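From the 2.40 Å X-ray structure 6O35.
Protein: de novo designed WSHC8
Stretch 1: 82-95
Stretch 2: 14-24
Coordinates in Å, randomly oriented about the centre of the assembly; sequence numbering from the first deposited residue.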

# COMPACT_ATOMS: atom_id res chain seq x y z
N LYS A 82 4.04 12.67 -4.57
CA LYS A 82 2.78 12.72 -3.85
C LYS A 82 2.66 14.00 -3.03
O LYS A 82 1.58 14.62 -2.98
CB LYS A 82 2.65 11.50 -2.94
CG LYS A 82 1.52 10.56 -3.32
N SER A 83 3.75 14.42 -2.39
CA SER A 83 3.71 15.64 -1.58
C SER A 83 3.46 16.87 -2.44
O SER A 83 2.61 17.70 -2.11
CB SER A 83 5.02 15.80 -0.81
OG SER A 83 5.08 14.93 0.30
N LYS A 84 4.20 17.00 -3.54
CA LYS A 84 4.07 18.19 -4.38
C LYS A 84 2.67 18.30 -4.95
O LYS A 84 2.09 19.40 -4.99
CB LYS A 84 5.11 18.14 -5.50
CG LYS A 84 5.54 19.51 -5.99
CD LYS A 84 6.94 19.46 -6.60
CE LYS A 84 7.68 20.77 -6.37
NZ LYS A 84 7.82 21.08 -4.92
N ILE A 85 2.09 17.18 -5.38
CA ILE A 85 0.75 17.21 -5.96
C ILE A 85 -0.28 17.56 -4.89
O ILE A 85 -1.18 18.38 -5.12
CB ILE A 85 0.43 15.87 -6.64
CG1 ILE A 85 1.13 15.81 -8.00
CG2 ILE A 85 -1.07 15.66 -6.76
CD1 ILE A 85 1.00 14.48 -8.71
N ALA A 86 -0.17 16.96 -3.70
CA ALA A 86 -1.14 17.23 -2.65
C ALA A 86 -1.09 18.69 -2.22
O ALA A 86 -2.13 19.35 -2.10
CB ALA A 86 -0.88 16.31 -1.46
N LEU A 87 0.12 19.21 -1.98
CA LEU A 87 0.25 20.63 -1.66
C LEU A 87 -0.29 21.50 -2.79
O LEU A 87 -0.90 22.54 -2.55
CB LEU A 87 1.72 20.97 -1.39
CG LEU A 87 2.34 20.33 -0.15
CD1 LEU A 87 3.84 20.58 -0.13
CD2 LEU A 87 1.68 20.86 1.11
N LEU A 88 -0.07 21.08 -4.04
CA LEU A 88 -0.56 21.84 -5.18
C LEU A 88 -2.07 22.04 -5.10
O LEU A 88 -2.57 23.14 -5.36
CB LEU A 88 -0.20 21.11 -6.48
CG LEU A 88 -0.30 21.92 -7.77
CD1 LEU A 88 0.91 22.82 -7.93
CD2 LEU A 88 -0.46 20.99 -8.96
N GLU A 89 -2.81 20.99 -4.73
CA GLU A 89 -4.26 21.12 -4.63
C GLU A 89 -4.65 22.08 -3.52
O GLU A 89 -5.64 22.82 -3.65
CB GLU A 89 -4.90 19.75 -4.40
CG GLU A 89 -6.42 19.77 -4.50
CD GLU A 89 -7.04 18.43 -4.17
OE1 GLU A 89 -6.28 17.46 -3.94
OE2 GLU A 89 -8.28 18.34 -4.13
N LEU A 90 -3.91 22.09 -2.41
CA LEU A 90 -4.21 23.01 -1.33
C LEU A 90 -3.95 24.45 -1.75
O LEU A 90 -4.70 25.36 -1.35
CB LEU A 90 -3.39 22.65 -0.09
CG LEU A 90 -3.60 21.22 0.41
CD1 LEU A 90 -2.81 20.95 1.68
CD2 LEU A 90 -5.09 20.93 0.62
N GLN A 91 -2.91 24.68 -2.55
CA GLN A 91 -2.70 26.01 -3.11
C GLN A 91 -3.86 26.41 -4.01
O GLN A 91 -4.19 27.60 -4.10
CB GLN A 91 -1.39 26.04 -3.90
N GLN A 92 -4.49 25.45 -4.68
CA GLN A 92 -5.66 25.76 -5.49
C GLN A 92 -6.84 26.17 -4.62
O GLN A 92 -7.54 27.14 -4.93
CB GLN A 92 -6.03 24.56 -6.37
CG GLN A 92 -5.13 24.37 -7.58
CD GLN A 92 -5.66 23.32 -8.54
OE1 GLN A 92 -6.39 22.42 -8.14
NE2 GLN A 92 -5.29 23.44 -9.81
N ASN A 93 -7.09 25.44 -3.53
CA ASN A 93 -8.12 25.85 -2.59
C ASN A 93 -7.83 27.24 -2.04
O ASN A 93 -8.72 28.11 -2.02
CB ASN A 93 -8.23 24.83 -1.45
CG ASN A 93 -8.68 23.47 -1.92
OD1 ASN A 93 -9.57 23.36 -2.76
ND2 ASN A 93 -8.06 22.42 -1.39
N GLN A 94 -6.60 27.47 -1.60
CA GLN A 94 -6.20 28.80 -1.15
C GLN A 94 -6.48 29.85 -2.22
O GLN A 94 -6.96 30.94 -1.91
CB GLN A 94 -4.72 28.79 -0.77
CG GLN A 94 -4.12 30.15 -0.45
CD GLN A 94 -4.66 30.76 0.82
OE1 GLN A 94 -5.33 30.09 1.61
NE2 GLN A 94 -4.37 32.04 1.04
N LEU A 95 -6.18 29.53 -3.48
CA LEU A 95 -6.45 30.48 -4.55
C LEU A 95 -7.95 30.67 -4.75
O LEU A 95 -8.40 31.78 -5.07
CB LEU A 95 -5.80 30.00 -5.85
CG LEU A 95 -6.10 30.82 -7.10
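Stretch 2 14-24: YLKKVKEEQER

Two helices that pack lengthwise with little tilt between them meet along one stripe of each surface, and the segments 82-95 and 14-24 of the designed protein WSHC8 illustrate how such a stripe is built. Both segments are helical throughout, and each belongs to a helix that extends beyond it in both directions. Residues 14-24 adopt phi values between about -57° and -78° and psi values between -30° and -50°, and their amides bond to carbonyls four residues earlier, as in Val18 N to Tyr14 O at 3.1 Å and Arg24 N to Glu20 O at 3.0 Å. A weak additional bond runs from Gln22 N to Lys19 O, also 3.1 Å. The same pattern continues through the partner, where Leu95 N lies 2.8 Å from Gln91 O.

The two helices run antiparallel, with an angle of 172° between their N-to-C directions and a closest axial approach of 10.8 Å. As one helix climbs the other descends: Ser83 lies level with Gln22, their CA atoms 7.7 Å apart, and Leu87 with Lys19, the CA atoms 7.3 Å apart. Farther along, Leu90 and Gln94 meet Leu15. Most contacting residues recur at intervals of three or four, Ser83, Leu87, Leu90 and Gln94 on one helix and Leu15, Val18 and Gln22 on the other, with Lys19 beside Val18, and Lys84 and Glu23 reaching in from the flank; this is the spacing that keeps side chains on one face of a helix.

Leu87 is the hub of the contact. Its CA-to-CB bond points toward the other helix, and its m,t rotamer places the two methyl groups nearest different neighbours: Leu87 CD2 rests 3.8 Å from Val18 CG1, while Leu87 CD1 lies 4.2 Å from Lys19 CA and 3.1 Å from Gln22 CD. The last distance is short for two carbons, and the amide oxygen and nitrogen of Gln22 are not modelled, so the local fit is best read with caution. Gln22 also reaches Ser83, whose CB is 3.5 Å from the same CD.

Toward the beginning of stretch 2, Leu15 takes over. It too points toward its partner, and its methyls span one turn of the opposing helix: Leu15 CD2 lies 4.3 Å from Leu90 CB and Leu15 CD1 4.2 Å from Gln94 CB. A polar residue can thus lend its aliphatic portion to an apolar contact, while NE2 of Gln94 is hydrogen-bonded elsewhere in the structure.

Charge appears at the margin. Lys84 and Glu23 both leave their backbones sideways, but the ends of their side chains come nearer, and Lys84 NZ lies 4.0 Å from Glu23 OE2 in a long salt bridge. No hydrogen bond joins the stretches among the modelled atoms, although several side chains are incomplete. With 375 Å² buried over both sides, the pairing rests on a modest strip of close contacts, largely between carbon atoms.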

# COMPACT_ATOMS: atom_id res chain seq x y z
N TYR A 14 2.06 30.41 5.52
CA TYR A 14 2.23 29.10 6.14
C TYR A 14 2.32 28.00 5.09
O TYR A 14 3.03 27.01 5.29
CB TYR A 14 1.08 28.81 7.10
CG TYR A 14 1.15 27.45 7.75
N LEU A 15 1.61 28.16 3.97
CA LEU A 15 1.68 27.18 2.90
C LEU A 15 2.95 27.32 2.07
O LEU A 15 3.45 26.33 1.54
CB LEU A 15 0.44 27.31 2.01
CG LEU A 15 -0.81 26.72 2.67
CD1 LEU A 15 -2.08 27.41 2.23
CD2 LEU A 15 -0.88 25.24 2.32
N LYS A 16 3.49 28.54 1.97
CA LYS A 16 4.80 28.70 1.34
C LYS A 16 5.90 28.09 2.19
O LYS A 16 6.90 27.61 1.65
CB LYS A 16 5.07 30.19 1.09
N LYS A 17 5.74 28.11 3.52
CA LYS A 17 6.73 27.49 4.39
C LYS A 17 6.70 25.97 4.28
O LYS A 17 7.75 25.32 4.27
CB LYS A 17 6.49 27.92 5.84
CG LYS A 17 7.34 27.19 6.86
N VAL A 18 5.50 25.39 4.21
CA VAL A 18 5.39 23.94 4.09
C VAL A 18 6.03 23.46 2.79
O VAL A 18 6.70 22.42 2.75
CB VAL A 18 3.91 23.51 4.18
CG1 VAL A 18 3.80 21.99 4.10
CG2 VAL A 18 3.28 24.03 5.46
N LYS A 19 5.83 24.22 1.71
CA LYS A 19 6.41 23.84 0.42
C LYS A 19 7.93 23.86 0.49
O LYS A 19 8.59 22.90 0.08
CB LYS A 19 5.91 24.78 -0.67
CG LYS A 19 6.58 24.56 -2.02
N GLU A 20 8.51 24.96 0.99
CA GLU A 20 9.95 25.04 1.12
C GLU A 20 10.49 23.95 2.04
O GLU A 20 11.59 23.43 1.82
CB GLU A 20 10.36 26.42 1.64
N GLU A 21 9.72 23.59 3.07
CA GLU A 21 10.15 22.53 3.98
C GLU A 21 10.32 21.21 3.24
O GLU A 21 11.24 20.43 3.54
CB GLU A 21 9.14 22.38 5.11
CG GLU A 21 9.62 21.55 6.28
CD GLU A 21 8.55 21.41 7.35
OE1 GLU A 21 7.37 21.28 6.99
OE2 GLU A 21 8.90 21.45 8.55
N GLN A 22 9.45 20.93 2.27
CA GLN A 22 9.53 19.67 1.54
C GLN A 22 10.64 19.68 0.50
O GLN A 22 11.27 18.63 0.28
CB GLN A 22 8.18 19.37 0.88
CG GLN A 22 7.23 18.58 1.77
CD GLN A 22 5.81 18.54 1.24
N GLU A 23 10.91 20.82 -0.13
CA GLU A 23 12.10 20.93 -0.96
C GLU A 23 13.35 20.69 -0.14
O GLU A 23 14.32 20.09 -0.62
CB GLU A 23 12.15 22.31 -1.63
CG GLU A 23 10.85 22.74 -2.29
CD GLU A 23 11.01 23.97 -3.17
OE1 GLU A 23 11.71 24.91 -2.76
OE2 GLU A 23 10.43 23.98 -4.28
N ARG A 24 13.35 21.15 1.12
CA ARG A 24 14.48 20.93 2.01
C ARG A 24 14.64 19.45 2.33
O ARG A 24 15.74 18.90 2.25
CB ARG A 24 14.29 21.74 3.29
CG ARG A 24 15.33 21.49 4.37
CD ARG A 24 15.01 22.28 5.63